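Local coordinates for KLLA0F12672p (Kluyveromyces lactis, PDB 4M3O), which probably dephosphorylates the C-terminal heptapeptide repeats of RNA polymerase II, this chain being the zinc-binding N-terminal domain of an Rtr1/RPAP2-family phosphatase, at residues A[37-42]-A[65-70]; A[59-64]-A[122-127]. All blocks are in the same frame, centred on the assembly; numbering follows the deposited sequence.

Overall arrangement
After strand 2-3 and helix 5-13 the chain runs through helix 24-40, whose C-terminal end meets 65-70 in interaction 1, closing a loop of 22 residues that includes helix 46-52. Interaction 2 starts inside that loop, at 59-64, and ends beyond it, at 122-127, so the two contacts cross rather than nest. The 57 residues it spans carry the zinc ligands Cys74, Cys79, Cys112 and His116. Both contacts use helix 58-70, one on each half, with centres 13 Å apart; Leu38 CD1 and Leu64 CD1, at 4.0 Å, join them by packing. Helix 58-70 is thereby tied to helix 24-40 at one end and to helix 114-125 at the other.

Interaction 1. Residues A[37-42]-A[65-70]; sequences LLITKD and VQERNL
Ile39 and Arg68 bring the two backbones closest, with their CA atoms 5.2 Å apart, where the end of helix 24-40 meets 65-70 on helix 58-70. Ile39 offers only its CG2 branch, which lies 3.9 Å from Arg68 CG and also touches Glu67 CB. Past this apolar patch the Arg68 chain bends at chi3 (62°), setting NE off the extended line. NH1 then donates to Leu38 O at 2.8 Å, in the guanidinium plane, with a C=O...N angle of 163°. An arginine of one helix thus donates to a carbonyl in the last turn of another; Asp42, just beyond, bonds through its backbone to Ala3, pairing strands 42-43 and 2-3 in parallel. NH1 and NH2 both grip Asp42 OD1, each at 3.1 Å; NH1 meets its anti lone pair, whereas NH2 comes from above the carboxylate plane. Arg73 forms a second salt bridge to OD1. A leucine in place of Arg68 would probably leave Leu38 O without this donor and Asp42 with less positive charge to balance it. Arg68 NE bonds to Cys74 O, the backbone of a zinc ligand, linking the helix end to the metal site, its side chain about 7 Å from the zinc ion.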
# COMPACT_ATOMS: atom_id res chain seq x y z
N LEU A 37 2.93 8.49 -2.67
CA LEU A 37 4.30 8.03 -2.46
C LEU A 37 4.45 6.64 -3.02
O LEU A 37 5.47 6.31 -3.65
CB LEU A 37 4.66 8.00 -0.97
CG LEU A 37 6.13 7.66 -0.70
CD1 LEU A 37 7.04 8.69 -1.37
CD2 LEU A 37 6.39 7.62 0.80
N LEU A 38 3.42 5.81 -2.84
CA LEU A 38 3.59 4.39 -3.28
C LEU A 38 3.33 4.13 -4.78
O LEU A 38 3.42 3.00 -5.24
CB LEU A 38 2.70 3.48 -2.43
CG LEU A 38 3.04 3.57 -0.92
CD1 LEU A 38 2.11 2.77 -0.06
CD2 LEU A 38 4.49 3.18 -0.70
N ILE A 39 3.02 5.18 -5.52
CA ILE A 39 3.00 5.08 -7.00
C ILE A 39 4.23 5.69 -7.68
O ILE A 39 4.55 5.31 -8.82
CB ILE A 39 1.72 5.68 -7.60
CG1 ILE A 39 1.75 7.20 -7.45
CG2 ILE A 39 0.52 5.02 -6.94
CD1 ILE A 39 1.54 7.93 -8.76
N THR A 40 4.91 6.61 -6.98
CA THR A 40 6.16 7.20 -7.42
C THR A 40 7.29 6.27 -7.11
O THR A 40 8.24 6.22 -7.88
CB THR A 40 6.40 8.58 -6.78
OG1 THR A 40 6.14 8.53 -5.37
CG2 THR A 40 5.44 9.54 -7.36
N LYS A 41 7.17 5.51 -6.01
CA LYS A 41 8.23 4.61 -5.50
C LYS A 41 7.65 3.25 -5.12
O LYS A 41 6.43 3.13 -4.91
CB LYS A 41 8.85 5.19 -4.23
CG LYS A 41 9.54 6.51 -4.46
CD LYS A 41 10.00 7.15 -3.17
CE LYS A 41 10.90 8.34 -3.51
NZ LYS A 41 11.66 8.80 -2.32
N ASP A 42 8.53 2.25 -5.01
CA ASP A 42 8.14 0.91 -4.60
C ASP A 42 8.60 0.77 -3.18
O ASP A 42 9.47 1.51 -2.76
CB ASP A 42 8.75 -0.15 -5.50
CG ASP A 42 8.46 0.13 -6.99
OD1 ASP A 42 7.33 0.55 -7.34
OD2 ASP A 42 9.37 -0.08 -7.83
N VAL A 65 -3.38 -0.58 -6.18
CA VAL A 65 -3.00 -1.46 -7.24
C VAL A 65 -3.40 -0.82 -8.57
O VAL A 65 -2.67 -0.87 -9.53
CB VAL A 65 -3.69 -2.85 -7.05
CG1 VAL A 65 -3.64 -3.70 -8.31
CG2 VAL A 65 -3.07 -3.63 -5.89
N GLN A 66 -4.60 -0.26 -8.63
CA GLN A 66 -5.08 0.35 -9.89
C GLN A 66 -4.18 1.53 -10.30
O GLN A 66 -3.69 1.62 -11.39
CB GLN A 66 -6.49 0.89 -9.66
CG GLN A 66 -7.50 0.32 -10.61
CD GLN A 66 -7.83 -1.12 -10.32
OE1 GLN A 66 -7.05 -2.05 -10.62
NE2 GLN A 66 -9.01 -1.34 -9.75
N GLU A 67 -3.99 2.45 -9.37
CA GLU A 67 -3.15 3.63 -9.61
C GLU A 67 -1.73 3.22 -9.99
O GLU A 67 -1.12 3.84 -10.89
CB GLU A 67 -3.14 4.50 -8.37
CG GLU A 67 -3.24 5.98 -8.54
CD GLU A 67 -4.44 6.38 -9.31
OE1 GLU A 67 -4.24 6.95 -10.38
OE2 GLU A 67 -5.56 6.09 -8.85
N ARG A 68 -1.21 2.15 -9.39
CA ARG A 68 0.14 1.69 -9.79
C ARG A 68 0.16 1.16 -11.23
O ARG A 68 1.12 1.42 -12.01
CB ARG A 68 0.70 0.65 -8.81
CG ARG A 68 1.28 1.23 -7.51
CD ARG A 68 1.66 0.14 -6.54
NE ARG A 68 2.70 -0.75 -7.03
CZ ARG A 68 4.00 -0.50 -6.93
NH1 ARG A 68 4.40 0.66 -6.37
NH2 ARG A 68 4.89 -1.39 -7.41
N ASN A 69 -0.87 0.41 -11.58
CA ASN A 69 -0.98 -0.06 -12.95
C ASN A 69 -1.04 1.11 -14.03
O ASN A 69 -0.43 1.02 -15.07
CB ASN A 69 -2.20 -0.97 -13.08
CG ASN A 69 -2.06 -2.29 -12.34
OD1 ASN A 69 -0.96 -2.68 -11.87
ND2 ASN A 69 -3.17 -2.97 -12.22
N LEU A 70 -1.74 2.18 -13.71
CA LEU A 70 -1.84 3.37 -14.59
C LEU A 70 -0.51 4.04 -14.83
O LEU A 70 -0.40 4.78 -15.78
CB LEU A 70 -2.77 4.44 -14.02
CG LEU A 70 -4.23 4.01 -13.88
CD1 LEU A 70 -4.97 5.07 -13.10
CD2 LEU A 70 -4.83 3.88 -15.26

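Interaction 2. Residues A[59-64]-A[122-127]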
# COMPACT_ATOMS: atom_id res chain seq x y z
N GLN A 59 -10.06 -1.78 0.39
CA GLN A 59 -10.39 -0.99 -0.77
C GLN A 59 -9.28 0.03 -1.14
O GLN A 59 -9.06 0.25 -2.29
CB GLN A 59 -11.68 -0.19 -0.55
CG GLN A 59 -12.13 0.54 -1.84
CD GLN A 59 -12.37 -0.47 -2.94
OE1 GLN A 59 -13.10 -1.42 -2.73
NE2 GLN A 59 -11.70 -0.31 -4.08
N ASP A 60 -8.66 0.67 -0.17
CA ASP A 60 -7.54 1.57 -0.48
C ASP A 60 -6.40 0.82 -1.12
O ASP A 60 -5.72 1.35 -1.96
CB ASP A 60 -6.91 2.22 0.78
CG ASP A 60 -7.87 3.07 1.58
OD1 ASP A 60 -8.85 3.61 0.99
OD2 ASP A 60 -7.60 3.17 2.82
N TYR A 61 -6.18 -0.43 -0.69
CA TYR A 61 -5.17 -1.30 -1.31
C TYR A 61 -5.52 -1.63 -2.76
O TYR A 61 -4.68 -1.44 -3.64
CB TYR A 61 -4.90 -2.61 -0.52
CG TYR A 61 -3.79 -3.43 -1.15
CD1 TYR A 61 -2.42 -3.10 -0.97
CD2 TYR A 61 -4.08 -4.50 -1.96
CE1 TYR A 61 -1.41 -3.85 -1.54
CE2 TYR A 61 -3.07 -5.23 -2.56
CZ TYR A 61 -1.73 -4.89 -2.35
OH TYR A 61 -0.78 -5.65 -2.98
N ALA A 62 -6.73 -2.07 -3.01
CA ALA A 62 -7.20 -2.28 -4.41
C ALA A 62 -7.04 -1.04 -5.27
O ALA A 62 -6.63 -1.15 -6.43
CB ALA A 62 -8.67 -2.72 -4.46
N ASP A 63 -7.32 0.14 -4.72
CA ASP A 63 -7.13 1.35 -5.48
C ASP A 63 -5.62 1.64 -5.70
O ASP A 63 -5.24 2.09 -6.79
CB ASP A 63 -7.77 2.55 -4.76
CG ASP A 63 -9.31 2.33 -4.49
OD1 ASP A 63 -9.97 1.50 -5.15
OD2 ASP A 63 -9.86 2.99 -3.58
N LEU A 64 -4.79 1.38 -4.67
CA LEU A 64 -3.34 1.44 -4.82
C LEU A 64 -2.89 0.64 -6.07
O LEU A 64 -2.09 1.11 -6.90
CB LEU A 64 -2.65 0.94 -3.55
CG LEU A 64 -1.13 1.04 -3.41
CD1 LEU A 64 -0.58 0.65 -2.05
CD2 LEU A 64 -0.42 0.17 -4.40
N PHE A 122 -2.80 -12.34 -0.72
CA PHE A 122 -2.41 -12.77 0.61
C PHE A 122 -2.33 -11.56 1.53
O PHE A 122 -2.87 -11.57 2.66
CB PHE A 122 -1.08 -13.51 0.52
CG PHE A 122 -0.62 -14.17 1.81
CD1 PHE A 122 0.18 -13.49 2.71
CD2 PHE A 122 -0.95 -15.51 2.11
CE1 PHE A 122 0.65 -14.12 3.88
CE2 PHE A 122 -0.52 -16.12 3.31
CZ PHE A 122 0.30 -15.42 4.17
N TYR A 123 -1.68 -10.51 1.05
CA TYR A 123 -1.57 -9.27 1.83
C TYR A 123 -2.94 -8.62 2.03
O TYR A 123 -3.26 -8.21 3.12
CB TYR A 123 -0.61 -8.32 1.16
CG TYR A 123 -0.28 -7.04 1.86
CD1 TYR A 123 0.58 -7.02 2.95
CD2 TYR A 123 -0.82 -5.83 1.41
CE1 TYR A 123 0.88 -5.83 3.58
CE2 TYR A 123 -0.50 -4.61 2.02
CZ TYR A 123 0.35 -4.63 3.12
OH TYR A 123 0.69 -3.43 3.71
N GLN A 124 -3.73 -8.50 0.96
CA GLN A 124 -5.01 -7.80 1.01
C GLN A 124 -5.96 -8.49 1.92
O GLN A 124 -6.67 -7.83 2.69
CB GLN A 124 -5.64 -7.66 -0.38
CG GLN A 124 -6.92 -6.89 -0.28
CD GLN A 124 -7.73 -6.88 -1.54
OE1 GLN A 124 -7.94 -7.91 -2.11
NE2 GLN A 124 -8.25 -5.71 -1.93
N PHE A 125 -6.03 -9.83 1.83
CA PHE A 125 -6.90 -10.59 2.73
C PHE A 125 -6.68 -10.24 4.20
O PHE A 125 -7.62 -10.35 4.99
CB PHE A 125 -6.68 -12.10 2.56
CG PHE A 125 -7.11 -12.63 1.23
CD1 PHE A 125 -8.13 -12.06 0.54
CD2 PHE A 125 -6.51 -13.77 0.72
CE1 PHE A 125 -8.53 -12.57 -0.69
CE2 PHE A 125 -6.90 -14.29 -0.49
CZ PHE A 125 -7.93 -13.70 -1.20
N GLN A 126 -5.50 -9.79 4.58
CA GLN A 126 -5.28 -9.53 5.99
C GLN A 126 -5.58 -8.08 6.37
O GLN A 126 -5.49 -7.73 7.50
CB GLN A 126 -3.84 -9.83 6.37
CG GLN A 126 -3.44 -11.29 6.14
CD GLN A 126 -1.94 -11.41 6.22
OE1 GLN A 126 -1.40 -11.38 7.28
NE2 GLN A 126 -1.26 -11.52 5.10
N LEU A 127 -5.84 -7.22 5.41
CA LEU A 127 -6.03 -5.84 5.79
C LEU A 127 -7.46 -5.68 6.37
O LEU A 127 -8.36 -6.44 6.04
CB LEU A 127 -5.89 -5.03 4.54
CG LEU A 127 -4.66 -4.35 4.02
CD1 LEU A 127 -3.37 -4.53 4.70
CD2 LEU A 127 -4.56 -4.25 2.49
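Tyr61 projects from helix 58-70 toward the end of helix 114-125, and its ring meets three residues of 122-127. The backbones stay further apart than the side chains: Tyr61 CA and Gln124 CA, the nearest pair, are separated by 6.9 Å. In the tight part, Tyr123 CD2 lies over one face of the Tyr61 ring, 3.6 Å from Tyr61 CE1. The ring planes make 58° with centroids 5.3 Å apart, an oblique pairing. In both tyrosines CG is anti to the backbone N (chi1 -176°), which carries each CG off its own helix toward the other segment. Leu127 also lies against Tyr61, its CD2 modelled 3.4 Å from Tyr61 CB and its CD1 3.9 Å above the plane of the Tyr123 ring, toward the rim, but with chi2 at 6° the methyl positions, and so the closeness, are doubtful. The partly exposed flank is looser. There Gln124, extended beyond CG, crosses the Tyr61 side chain obliquely, CB 3.9 Å from Tyr61 CD2, and its amide NE2 passes Ala62 CB at a similar distance before bonding to Lys58 O. This is helix-helix packing within the Rtr1/RPAP2 domain, joining helix 58-70 to the helix that carries the zinc ligand His116. No hydrogen bond crosses between 59-64 and 122-127; the tyrosine hydroxyls bond beyond them, Tyr61 OH to Ser120 OG and Tyr123 OH to Met49 O. The contact therefore rests on ring, methyl and methylene surfaces, while the hydroxyl bonds to Ser120 and Met49 probably limit how far the rings can shift.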